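Side-chain contacts in carbonic anhydrase (Sordaria macrospora, PDB 4O1J), which probably catalyses the reversible hydration of carbon dioxide to hydrogencarbonate and a proton, binding one zinc ion per subunit: residues A[75-80]-A[88-93]; A[79-84]-A[113-118]; A[105-110]-A[172-177]; A[161-166]-A[193-198]. All coordinates share one frame; numbering follows the deposited sequence.

Interaction 1: residues A[75-80]-A[88-93]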
loop_
_atom_site.group_PDB
_atom_site.type_symbol
_atom_site.label_atom_id
_atom_site.label_comp_id
_atom_site.label_asym_id
_atom_site.label_seq_id
_atom_site.Cartn_x
_atom_site.Cartn_y
_atom_site.Cartn_z
ATOM N N PHE A 75 -19.966 4.474 9.955
ATOM C CA PHE A 75 -18.546 4.112 9.987
ATOM C C PHE A 75 -17.914 4.499 8.648
ATOM O O PHE A 75 -18.395 4.056 7.614
ATOM C CB PHE A 75 -18.421 2.607 10.237
ATOM C CG PHE A 75 -17.071 2.159 10.712
ATOM C CD1 PHE A 75 -16.629 2.461 11.994
ATOM C CD2 PHE A 75 -16.259 1.391 9.891
ATOM C CE1 PHE A 75 -15.389 2.024 12.440
ATOM C CE2 PHE A 75 -15.020 0.951 10.327
ATOM C CZ PHE A 75 -14.583 1.269 11.602
ATOM N N VAL A 76 -16.860 5.315 8.623
ATOM C CA VAL A 76 -16.458 5.852 7.318
ATOM C C VAL A 76 -14.968 5.756 6.971
ATOM O O VAL A 76 -14.088 5.880 7.824
ATOM C CB VAL A 76 -16.909 7.355 7.165
ATOM C CG1 VAL A 76 -17.615 7.842 8.410
ATOM C CG2 VAL A 76 -15.750 8.286 6.823
ATOM N N HIS A 77 -14.719 5.509 5.688
ATOM C CA HIS A 77 -13.406 5.653 5.089
ATOM C C HIS A 77 -13.496 6.697 3.980
ATOM O O HIS A 77 -14.420 6.685 3.156
ATOM C CB HIS A 77 -12.900 4.316 4.541
ATOM C CG HIS A 77 -11.626 4.424 3.757
ATOM N ND1 HIS A 77 -10.429 4.795 4.327
ATOM C CD2 HIS A 77 -11.363 4.193 2.448
ATOM C CE1 HIS A 77 -9.484 4.799 3.403
ATOM N NE2 HIS A 77 -10.027 4.435 2.255
ATOM N N ARG A 78 -12.533 7.607 3.972
ATOM C CA ARG A 78 -12.485 8.655 2.968
ATOM C C ARG A 78 -11.086 8.820 2.414
ATOM O O ARG A 78 -10.108 8.893 3.165
ATOM C CB ARG A 78 -12.966 9.992 3.534
ATOM C CG ARG A 78 -14.463 10.119 3.717
ATOM C CD ARG A 78 -14.877 11.521 3.338
ATOM N NE ARG A 78 -15.332 12.325 4.465
ATOM C CZ ARG A 78 -15.440 13.651 4.438
ATOM N NH1 ARG A 78 -15.101 14.332 3.350
ATOM N NH2 ARG A 78 -15.879 14.297 5.507
ATOM N N ASN A 79 -10.994 8.853 1.094
ATOM C CA ASN A 79 -9.716 9.115 0.444
ATOM C C ASN A 79 -9.899 9.999 -0.779
ATOM O O ASN A 79 -11.003 10.463 -1.060
ATOM C CB ASN A 79 -9.024 7.808 0.060
ATOM C CG ASN A 79 -9.859 6.952 -0.871
ATOM O OD1 ASN A 79 -10.208 7.364 -1.983
ATOM N ND2 ASN A 79 -10.155 5.734 -0.434
ATOM N N ILE A 80 -8.815 10.235 -1.507
ATOM C CA ILE A 80 -8.893 11.038 -2.717
ATOM C C ILE A 80 -9.755 10.363 -3.783
ATOM O O ILE A 80 -9.451 9.258 -4.226
ATOM C CB ILE A 80 -7.499 11.325 -3.286
ATOM C CG1 ILE A 80 -6.703 12.166 -2.288
ATOM C CG2 ILE A 80 -7.605 12.057 -4.622
ATOM C CD1 ILE A 80 -7.382 13.473 -1.896
ATOM N N ASP A 88 -5.195 -2.244 -1.938
ATOM C CA ASP A 88 -4.951 -1.186 -0.963
ATOM C C ASP A 88 -5.317 -1.664 0.437
ATOM O O ASP A 88 -6.476 -1.962 0.720
ATOM C CB ASP A 88 -5.732 0.076 -1.310
ATOM C CG ASP A 88 -5.314 1.259 -0.464
ATOM O OD1 ASP A 88 -6.038 1.594 0.496
ATOM O OD2 ASP A 88 -4.251 1.845 -0.753
ATOM N N ILE A 89 -4.324 -1.717 1.316
ATOM C CA ILE A 89 -4.511 -2.313 2.630
ATOM C C ILE A 89 -5.268 -1.370 3.570
ATOM O O ILE A 89 -6.016 -1.821 4.448
ATOM C CB ILE A 89 -3.145 -2.718 3.246
ATOM C CG1 ILE A 89 -3.345 -3.493 4.549
ATOM C CG2 ILE A 89 -2.262 -1.496 3.470
ATOM C CD1 ILE A 89 -2.120 -4.249 4.990
ATOM N N ASN A 90 -5.103 -0.066 3.347
ATOM C CA ASN A 90 -5.777 0.964 4.128
ATOM C C ASN A 90 -7.302 0.818 4.061
ATOM O O ASN A 90 -7.974 0.765 5.094
ATOM C CB ASN A 90 -5.352 2.351 3.632
ATOM C CG ASN A 90 -5.808 3.476 4.546
ATOM O OD1 ASN A 90 -6.901 3.435 5.113
ATOM N ND2 ASN A 90 -4.975 4.504 4.670
ATOM N N THR A 91 -7.834 0.753 2.842
ATOM C CA THR A 91 -9.274 0.653 2.621
ATOM C C THR A 91 -9.784 -0.713 3.073
ATOM O O THR A 91 -10.840 -0.824 3.714
ATOM C CB THR A 91 -9.637 0.875 1.124
ATOM O OG1 THR A 91 -9.079 2.116 0.662
ATOM C CG2 THR A 91 -11.137 0.920 0.930
ATOM N N THR A 92 -9.000 -1.744 2.772
ATOM C CA THR A 92 -9.372 -3.121 3.071
ATOM C C THR A 92 -9.477 -3.351 4.573
ATOM O O THR A 92 -10.273 -4.174 5.027
ATOM C CB THR A 92 -8.352 -4.113 2.483
ATOM O OG1 THR A 92 -8.203 -3.859 1.079
ATOM C CG2 THR A 92 -8.803 -5.561 2.703
ATOM N N ALA A 93 -8.685 -2.614 5.344
ATOM C CA ALA A 93 -8.771 -2.702 6.796
ATOM C C ALA A 93 -10.105 -2.149 7.305
ATOM O O ALA A 93 -10.748 -2.753 8.172
ATOM C CB ALA A 93 -7.608 -1.966 7.439
#
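H77 lays its imidazole against the first turn of helix 89-100, where T91 and N90 receive it. T91 CA stands over one face of the ring, 4.1 Å from the centroid of the H77 ring and displaced toward the rim, in a CH-pi contact. The threonine branches sit by the same ring: T91 CG2 is 3.6 Å from H77 CD2, and T91 OG1 is 3.0 Å from H77 NE2. N90 contributes its amide oxygen, N90 OD1 approaching H77 CE1 to 3.4 Å with the amide and ring planes 47° apart. The ring spans from strand to helix because its CG is anti to the backbone N (chi1 173°).

In the next shell D88 caps the helix. D88 OD1 accepts T91 N at 3.1 Å with an N-H...O angle of 158°, on the anti side of the carboxylate, and thereby positions the residue that faces the imidazole. D88 OD1 and N90 ND2 are hydrogen-bonded to N90 and D88 of the second subunit, respectively, and H77 ND1 to its R78 O. With an alanine in place of H77, R78 O of the neighbouring subunit would probably lose its ring partner and a gap would open beside T91. The chemistry joins two tasks: one imidazole packs a strand on a helix start by its face and crosses the subunit interface through a ring nitrogen.

Interaction 2: residues A[79-84]-A[113-118]. With ZN (zinc ion), chain C.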
loop_
_atom_site.group_PDB
_atom_site.type_symbol
_atom_site.label_atom_id
_atom_site.label_comp_id
_atom_site.label_asym_id
_atom_site.label_seq_id
_atom_site.Cartn_x
_atom_site.Cartn_y
_atom_site.Cartn_z
ATOM N N ASN A 79 -10.994 8.853 1.094
ATOM C CA ASN A 79 -9.716 9.115 0.444
ATOM C C ASN A 79 -9.899 9.999 -0.779
ATOM O O ASN A 79 -11.003 10.463 -1.060
ATOM C CB ASN A 79 -9.024 7.808 0.060
ATOM C CG ASN A 79 -9.859 6.952 -0.871
ATOM O OD1 ASN A 79 -10.208 7.364 -1.983
ATOM N ND2 ASN A 79 -10.155 5.734 -0.434
ATOM N N ILE A 80 -8.815 10.235 -1.507
ATOM C CA ILE A 80 -8.893 11.038 -2.717
ATOM C C ILE A 80 -9.755 10.363 -3.783
ATOM O O ILE A 80 -9.451 9.258 -4.226
ATOM C CB ILE A 80 -7.499 11.325 -3.286
ATOM C CG1 ILE A 80 -6.703 12.166 -2.288
ATOM C CG2 ILE A 80 -7.605 12.057 -4.622
ATOM C CD1 ILE A 80 -7.382 13.473 -1.896
ATOM N N ALA A 81 -10.848 11.032 -4.150
ATOM C CA ALA A 81 -11.729 10.612 -5.240
ATOM C C ALA A 81 -12.436 9.288 -4.955
ATOM O O ALA A 81 -12.840 8.594 -5.891
ATOM C CB ALA A 81 -10.949 10.523 -6.555
ATOM N N ASN A 82 -12.607 8.973 -3.667
ATOM C CA ASN A 82 -13.267 7.746 -3.183
ATOM C C ASN A 82 -12.935 6.493 -3.978
ATOM O O ASN A 82 -13.827 5.773 -4.425
ATOM C CB ASN A 82 -14.793 7.917 -3.139
ATOM C CG ASN A 82 -15.377 8.473 -4.431
ATOM O OD1 ASN A 82 -15.454 9.694 -4.617
ATOM N ND2 ASN A 82 -15.812 7.582 -5.319
ATOM N N ILE A 83 -11.643 6.230 -4.133
ATOM C CA ILE A 83 -11.186 5.122 -4.951
ATOM C C ILE A 83 -11.027 3.846 -4.136
ATOM O O ILE A 83 -10.351 3.836 -3.111
ATOM C CB ILE A 83 -9.855 5.466 -5.635
ATOM C CG1 ILE A 83 -10.091 6.508 -6.734
ATOM C CG2 ILE A 83 -9.194 4.211 -6.198
ATOM C CD1 ILE A 83 -8.836 6.935 -7.465
ATOM N N VAL A 84 -11.662 2.774 -4.599
ATOM C CA VAL A 84 -11.519 1.475 -3.960
ATOM C C VAL A 84 -10.610 0.580 -4.793
ATOM O O VAL A 84 -11.002 0.066 -5.843
ATOM C CB VAL A 84 -12.872 0.777 -3.763
ATOM C CG1 VAL A 84 -12.683 -0.524 -2.981
ATOM C CG2 VAL A 84 -13.850 1.707 -3.053
ATOM N N SER A 113 -20.003 15.265 -7.514
ATOM C CA SER A 113 -19.719 16.241 -8.556
ATOM C C SER A 113 -18.599 17.202 -8.146
ATOM O O SER A 113 -18.364 17.424 -6.960
ATOM C CB SER A 113 -20.994 17.018 -8.895
ATOM O OG SER A 113 -21.604 17.546 -7.726
ATOM N N ALA A 114 -17.924 17.772 -9.142
ATOM C CA ALA A 114 -16.792 18.680 -8.935
ATOM C C ALA A 114 -15.664 17.992 -8.166
ATOM O O ALA A 114 -15.010 18.605 -7.322
ATOM C CB ALA A 114 -17.232 19.951 -8.214
ATOM N N CYS A 115 -15.446 16.713 -8.466
ATOM C CA CYS A 115 -14.371 15.959 -7.848
ATOM C C CYS A 115 -13.030 16.340 -8.470
ATOM O O CYS A 115 -12.831 16.220 -9.685
ATOM C CB CYS A 115 -14.621 14.457 -7.993
ATOM S SG CYS A 115 -13.570 13.410 -6.961
ATOM N N GLY A 116 -12.108 16.784 -7.624
ATOM C CA GLY A 116 -10.803 17.226 -8.071
ATOM C C GLY A 116 -9.964 16.090 -8.615
ATOM O O GLY A 116 -9.205 16.281 -9.562
ATOM N N GLY A 117 -10.104 14.907 -8.016
ATOM C CA GLY A 117 -9.360 13.740 -8.452
ATOM C C GLY A 117 -9.832 13.295 -9.816
ATOM O O GLY A 117 -9.029 12.902 -10.664
ATOM N N ALA A 118 -11.141 13.382 -10.029
ATOM C CA ALA A 118 -11.751 13.078 -11.321
ATOM C C ALA A 118 -11.205 13.998 -12.424
ATOM O O ALA A 118 -10.781 13.539 -13.494
ATOM C CB ALA A 118 -13.266 13.202 -11.222
HETATM ZN ZN ZN C . -13.684 14.423 -4.836
#
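A81 and G117 bring their backbones unusually close, with A81 CA only 5.1 Å from G117 CA. A81 CB points at the start of helix 116-122 and rests 4.1 Å from G117 CA. The lack of a side chain at G117 probably allows this approach, since a beta carbon there would be likely to run into A81 CB. A81 itself has a left-handed backbone conformation, part of the turn by which the loop swings away from strand 74-79.

The same methyl also meets the thiolate of C115, with C115 SG 3.9 Å from A81 CB and 3.8 Å from A81 CA. SG is anti to the backbone N of C115 (chi1 -167°), and from there it binds the zinc ion at 2.4 Å. The loop is closed upon itself by N79: its OD1 accepts I83 N at 2.8 Å, in the carbonyl plane and on a lone pair, and its ND2 returns a longer bond to I83 O. L138 of helix 136-144 also packs on A81. With C56 and H112 completing the protein ligands, C115 at the N-cap of helix 116-122 belongs to the Cys-His-Cys zinc site of the beta-class carbonic anhydrases.

Interaction 3: residues A[105-110]-A[172-177]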
loop_
_atom_site.group_PDB
_atom_site.type_symbol
_atom_site.label_atom_id
_atom_site.label_comp_id
_atom_site.label_asym_id
_atom_site.label_seq_id
_atom_site.Cartn_x
_atom_site.Cartn_y
_atom_site.Cartn_z
ATOM N N LYS A 105 -24.709 -3.353 7.841
ATOM C CA LYS A 105 -25.670 -3.988 6.954
ATOM C C LYS A 105 -25.656 -3.365 5.561
ATOM O O LYS A 105 -26.196 -3.939 4.615
ATOM C CB LYS A 105 -27.065 -3.906 7.572
ATOM C CG LYS A 105 -27.097 -4.454 8.991
ATOM C CD LYS A 105 -28.383 -4.115 9.713
ATOM C CE LYS A 105 -28.289 -4.513 11.174
ATOM N NZ LYS A 105 -29.480 -4.055 11.940
ATOM N N HIS A 106 -25.028 -2.194 5.447
ATOM C CA HIS A 106 -24.963 -1.459 4.187
ATOM C C HIS A 106 -23.574 -0.897 3.924
ATOM O O HIS A 106 -22.933 -0.373 4.831
ATOM C CB HIS A 106 -25.973 -0.314 4.192
ATOM C CG HIS A 106 -27.388 -0.768 4.327
ATOM N ND1 HIS A 106 -28.111 -1.269 3.268
ATOM C CD2 HIS A 106 -28.202 -0.838 5.406
ATOM C CE1 HIS A 106 -29.317 -1.608 3.684
ATOM N NE2 HIS A 106 -29.398 -1.357 4.978
ATOM N N ILE A 107 -23.125 -1.002 2.678
ATOM C CA ILE A 107 -21.891 -0.370 2.233
ATOM C C ILE A 107 -22.221 0.609 1.124
ATOM O O ILE A 107 -22.736 0.228 0.084
ATOM C CB ILE A 107 -20.844 -1.404 1.736
ATOM C CG1 ILE A 107 -20.387 -2.290 2.899
ATOM C CG2 ILE A 107 -19.644 -0.706 1.104
ATOM C CD1 ILE A 107 -19.509 -3.427 2.492
ATOM N N VAL A 108 -21.920 1.876 1.365
ATOM C CA VAL A 108 -22.261 2.957 0.456
ATOM C C VAL A 108 -21.020 3.565 -0.178
ATOM O O VAL A 108 -20.244 4.256 0.486
ATOM C CB VAL A 108 -23.036 4.080 1.182
ATOM C CG1 VAL A 108 -23.415 5.176 0.205
ATOM C CG2 VAL A 108 -24.264 3.519 1.872
ATOM N N LEU A 109 -20.819 3.299 -1.463
ATOM C CA LEU A 109 -19.726 3.948 -2.168
ATOM C C LEU A 109 -20.273 5.212 -2.799
ATOM O O LEU A 109 -21.101 5.156 -3.715
ATOM C CB LEU A 109 -19.109 3.030 -3.227
ATOM C CG LEU A 109 -17.970 3.691 -4.003
ATOM C CD1 LEU A 109 -16.851 4.135 -3.067
ATOM C CD2 LEU A 109 -17.445 2.757 -5.067
ATOM N N CYS A 110 -19.814 6.354 -2.302
ATOM C CA CYS A 110 -20.383 7.615 -2.744
ATOM C C CYS A 110 -19.412 8.445 -3.551
ATOM O O CYS A 110 -18.402 8.904 -3.027
ATOM C CB CYS A 110 -20.863 8.431 -1.549
ATOM S SG CYS A 110 -21.594 10.023 -2.008
ATOM N N LYS A 172 -17.736 -2.643 -8.448
ATOM C CA LYS A 172 -17.281 -3.958 -8.936
ATOM C C LYS A 172 -16.186 -4.555 -8.038
ATOM O O LYS A 172 -16.250 -5.743 -7.645
ATOM C CB LYS A 172 -16.777 -3.848 -10.377
ATOM C CG LYS A 172 -17.887 -3.533 -11.375
ATOM C CD LYS A 172 -17.338 -3.307 -12.769
ATOM C CE LYS A 172 -18.411 -2.760 -13.698
ATOM N NZ LYS A 172 -17.864 -2.410 -15.039
ATOM N N VAL A 173 -15.213 -3.717 -7.675
ATOM C CA VAL A 173 -14.140 -4.156 -6.782
ATOM C C VAL A 173 -14.671 -4.604 -5.408
ATOM O O VAL A 173 -14.279 -5.664 -4.902
ATOM C CB VAL A 173 -13.091 -3.047 -6.571
ATOM C CG1 VAL A 173 -12.048 -3.481 -5.544
ATOM C CG2 VAL A 173 -12.426 -2.691 -7.890
ATOM N N LEU A 174 -15.567 -3.809 -4.821
ATOM C CA LEU A 174 -16.202 -4.155 -3.545
ATOM C C LEU A 174 -16.960 -5.489 -3.621
ATOM O O LEU A 174 -16.975 -6.279 -2.664
ATOM C CB LEU A 174 -17.172 -3.046 -3.114
ATOM C CG LEU A 174 -16.591 -1.687 -2.714
ATOM C CD1 LEU A 174 -17.690 -0.668 -2.480
ATOM C CD2 LEU A 174 -15.738 -1.832 -1.473
ATOM N N MET A 175 -17.597 -5.720 -4.765
ATOM C CA MET A 175 -18.397 -6.914 -4.979
ATOM C C MET A 175 -17.502 -8.119 -5.215
ATOM O O MET A 175 -17.956 -9.261 -5.126
ATOM C CB MET A 175 -19.345 -6.726 -6.167
ATOM C CG MET A 175 -20.360 -5.598 -5.997
ATOM S SD MET A 175 -21.740 -6.000 -4.913
ATOM C CE MET A 175 -22.731 -7.042 -5.987
ATOM N N ASN A 176 -16.229 -7.873 -5.507
ATOM C CA ASN A 176 -15.286 -8.988 -5.617
ATOM C C ASN A 176 -14.443 -9.204 -4.360
ATOM O O ASN A 176 -13.704 -10.184 -4.249
ATOM C CB ASN A 176 -14.383 -8.781 -6.828
ATOM C CG ASN A 176 -15.130 -8.951 -8.134
ATOM O OD1 ASN A 176 -16.129 -9.679 -8.199
ATOM N ND2 ASN A 176 -14.680 -8.247 -9.175
ATOM N N ASN A 177 -14.573 -8.288 -3.409
ATOM C CA ASN A 177 -13.957 -8.440 -2.096
ATOM C C ASN A 177 -14.515 -9.669 -1.385
ATOM O O ASN A 177 -15.729 -9.855 -1.334
ATOM C CB ASN A 177 -14.199 -7.192 -1.257
ATOM C CG ASN A 177 -13.533 -7.259 0.096
ATOM O OD1 ASN A 177 -13.958 -8.003 0.980
ATOM N ND2 ASN A 177 -12.504 -6.445 0.280
#
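L174 is the residue through which segment 172-177 meets strand 106-112, touching both I107 and L109. Just before it, V173 turns to another neighbour and packs on P86 in the loop that leads into helix 89-100. L174 follows and points at the sheet. Its CG is anti to the carbonyl carbon, and the chain then continues extended to CD1 (chi2 173°), which carries this methyl to the strand. There L174 CD1 lies 4.0 Å from L109 CB and 4.1 Å from I107 CG2, so a single methyl bears on two residues two positions apart on the strand, both turned to the same face. Between them V108 points away, to the opposite face, where it meets V194 of strand 190-197 and F18 of the second subunit. I107 offers the branch that is anti to its backbone N, and its chain meets that of L174 at a slant. V84 and I95 also pack on L174, extending the apolar surroundings.

Further on, N176 packs on Y143 of the fourth subunit. N177 ends the segment as the N-cap of the next helix, N177 OD1 accepting I180 N. Across the two segments no hydrogen bond forms. The contact is wholly aliphatic and buried, which implies that the C-terminal part of helix 155-176 is held on the sheet by dispersion and exclusion of water, without the directional constraint that a polar bond would impose.

Interaction 4: residues A[161-166]-A[193-198]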
loop_
_atom_site.group_PDB
_atom_site.type_symbol
_atom_site.label_atom_id
_atom_site.label_comp_id
_atom_site.label_asym_id
_atom_site.label_seq_id
_atom_site.Cartn_x
_atom_site.Cartn_y
_atom_site.Cartn_z
ATOM N N ARG A 161 -19.357 12.673 -15.081
ATOM C CA ARG A 161 -19.464 11.361 -15.704
ATOM C C ARG A 161 -18.310 10.443 -15.298
ATOM O O ARG A 161 -18.533 9.295 -14.886
ATOM C CB ARG A 161 -19.518 11.488 -17.222
ATOM C CG ARG A 161 -19.786 10.172 -17.905
ATOM C CD ARG A 161 -21.070 9.572 -17.351
ATOM N NE ARG A 161 -21.284 8.204 -17.808
ATOM C CZ ARG A 161 -22.041 7.311 -17.174
ATOM N NH1 ARG A 161 -22.644 7.636 -16.036
ATOM N NH2 ARG A 161 -22.175 6.083 -17.667
ATOM N N ILE A 162 -17.082 10.948 -15.382
ATOM C CA ILE A 162 -15.943 10.120 -15.008
ATOM C C ILE A 162 -16.019 9.768 -13.518
ATOM O O ILE A 162 -15.633 8.661 -13.129
ATOM C CB ILE A 162 -14.584 10.807 -15.363
ATOM C CG1 ILE A 162 -13.412 9.849 -15.148
ATOM C CG2 ILE A 162 -14.333 12.016 -14.508
ATOM C CD1 ILE A 162 -13.493 8.584 -15.936
ATOM N N ALA A 163 -16.597 10.652 -12.700
ATOM C CA ALA A 163 -16.751 10.347 -11.272
ATOM C C ALA A 163 -17.768 9.220 -11.032
ATOM O O ALA A 163 -17.573 8.358 -10.150
ATOM C CB ALA A 163 -17.145 11.588 -10.511
ATOM N N GLN A 164 -18.826 9.204 -11.844
ATOM C CA GLN A 164 -19.838 8.147 -11.764
ATOM C C GLN A 164 -19.312 6.794 -12.245
ATOM O O GLN A 164 -19.626 5.739 -11.661
ATOM C CB GLN A 164 -21.072 8.529 -12.575
ATOM C CG GLN A 164 -21.727 9.822 -12.133
ATOM C CD GLN A 164 -22.882 10.205 -13.023
ATOM O OE1 GLN A 164 -22.894 9.889 -14.211
ATOM N NE2 GLN A 164 -23.870 10.878 -12.451
ATOM N N LEU A 165 -18.514 6.823 -13.311
ATOM C CA LEU A 165 -17.913 5.599 -13.821
ATOM C C LEU A 165 -16.955 5.066 -12.771
ATOM O O LEU A 165 -16.808 3.848 -12.599
ATOM C CB LEU A 165 -17.177 5.845 -15.139
ATOM C CG LEU A 165 -18.014 6.236 -16.356
ATOM C CD1 LEU A 165 -17.105 6.649 -17.500
ATOM C CD2 LEU A 165 -18.920 5.097 -16.771
ATOM N N ASN A 166 -16.323 5.990 -12.051
ATOM C CA ASN A 166 -15.435 5.613 -10.962
ATOM C C ASN A 166 -16.190 4.918 -9.832
ATOM O O ASN A 166 -15.714 3.914 -9.274
ATOM C CB ASN A 166 -14.708 6.844 -10.427
ATOM C CG ASN A 166 -13.734 6.504 -9.323
ATOM O OD1 ASN A 166 -12.799 5.728 -9.524
ATOM N ND2 ASN A 166 -13.946 7.087 -8.145
ATOM N N GLY A 193 -24.126 1.889 -4.857
ATOM C CA GLY A 193 -23.342 2.934 -5.483
ATOM C C GLY A 193 -24.185 4.189 -5.570
ATOM O O GLY A 193 -25.272 4.172 -6.149
ATOM N N VAL A 194 -23.725 5.267 -4.947
ATOM C CA VAL A 194 -24.495 6.500 -4.979
ATOM C C VAL A 194 -23.676 7.695 -5.462
ATOM O O VAL A 194 -22.439 7.656 -5.560
ATOM C CB VAL A 194 -25.090 6.847 -3.593
ATOM C CG1 VAL A 194 -25.933 5.694 -3.059
ATOM C CG2 VAL A 194 -23.988 7.205 -2.618
ATOM N N PHE A 195 -24.398 8.772 -5.740
ATOM C CA PHE A 195 -23.793 9.987 -6.242
ATOM C C PHE A 195 -24.388 11.223 -5.564
ATOM O O PHE A 195 -25.599 11.463 -5.598
ATOM C CB PHE A 195 -23.957 10.076 -7.760
ATOM C CG PHE A 195 -23.018 11.044 -8.400
ATOM C CD1 PHE A 195 -21.687 10.710 -8.590
ATOM C CD2 PHE A 195 -23.457 12.291 -8.800
ATOM C CE1 PHE A 195 -20.814 11.603 -9.164
ATOM C CE2 PHE A 195 -22.592 13.187 -9.379
ATOM C CZ PHE A 195 -21.269 12.846 -9.565
ATOM N N PHE A 196 -23.505 11.991 -4.942
ATOM C CA PHE A 196 -23.848 13.213 -4.246
ATOM C C PHE A 196 -23.625 14.392 -5.173
ATOM O O PHE A 196 -22.486 14.727 -5.511
ATOM C CB PHE A 196 -22.996 13.354 -2.987
ATOM C CG PHE A 196 -23.143 14.676 -2.289
ATOM C CD1 PHE A 196 -24.369 15.065 -1.758
ATOM C CD2 PHE A 196 -22.052 15.522 -2.149
ATOM C CE1 PHE A 196 -24.507 16.276 -1.104
ATOM C CE2 PHE A 196 -22.180 16.732 -1.500
ATOM C CZ PHE A 196 -23.412 17.112 -0.975
ATOM N N ASP A 197 -24.719 15.031 -5.571
ATOM C CA ASP A 197 -24.627 16.171 -6.455
ATOM C C ASP A 197 -24.634 17.449 -5.621
ATOM O O ASP A 197 -25.662 17.836 -5.072
ATOM C CB ASP A 197 -25.770 16.150 -7.457
ATOM C CG ASP A 197 -25.352 16.667 -8.806
ATOM O OD1 ASP A 197 -25.319 17.907 -8.973
ATOM O OD2 ASP A 197 -25.042 15.831 -9.691
ATOM N N ILE A 198 -23.481 18.099 -5.535
ATOM C CA ILE A 198 -23.285 19.219 -4.617
ATOM C C ILE A 198 -24.169 20.423 -4.935
ATOM O O ILE A 198 -24.653 21.103 -4.028
ATOM C CB ILE A 198 -21.806 19.658 -4.603
ATOM C CG1 ILE A 198 -20.920 18.467 -4.229
ATOM C CG2 ILE A 198 -21.582 20.803 -3.631
ATOM C CD1 ILE A 198 -19.463 18.800 -4.094
#
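Helix 155-176 packs on strand 190-197 in the alpha/beta core of this beta-class carbonic anhydrase, with the ring of F195 set against A163 and Q164. The phenyl group is directed from the strand to the helix by a CG anti to the backbone N (chi1 -162°). Q164 passes over one face of it: Q164 CG stands 3.8 Å from the centroid of the F195 ring in a CH-pi contact, offset toward the rim on the side of F195 CE1. A163 comes from another direction, its methyl at the ring edge with A163 CB 3.9 Å from F195 CE1.

Beyond CG the glutamine chain runs on extended across the ring, and its amide ends steeply upright over it, the two planes 78° apart, with Q164 NE2 3.9 Å from F195 CD2. The other amide atom is held from one helical turn earlier, R161 NH1 donating to Q164 OE1 at 2.9 Å with an N-H...O angle of 150°. That oxygen lies in the guanidinium plane, and R161 NE in turn makes a salt bridge to E148, so the arginine steadies the glutamine that faces the ring. Were F195 replaced by an alanine, the methylene of Q164 and the methyl of A163 would probably face a gap between helix and sheet.

The zinc ligand H112 is near F195, and C115 near A163. Within the sheet, strand 190-197 runs between 106-112 and the antiparallel 202-206, whose K204 touches both Q164 and F195, while helix 136-144 packs on I162 and N166 of helix 155-176.

All four contacts are buried, though Q164 of interaction 4 is partly exposed. Three join a helix to the same mixed sheet; interaction 2 instead sets a loop against a helix start. Interactions 3 and 4 share helix 155-176, which meets neighbouring strands 106-112 and 190-197, joined by a probable hydrogen bond from V194 N to L109 O. Interaction 3 is purely aliphatic, whereas interaction 4 is aromatic, with an arginine-glutamine bond at its rim. Interactions 1 and 2 overlap at N79 and I80: the first packs a histidine face on a threonine and has its clear hydrogen bonds in the helix cap and to the second subunit, the second is governed by a glycine and the metal.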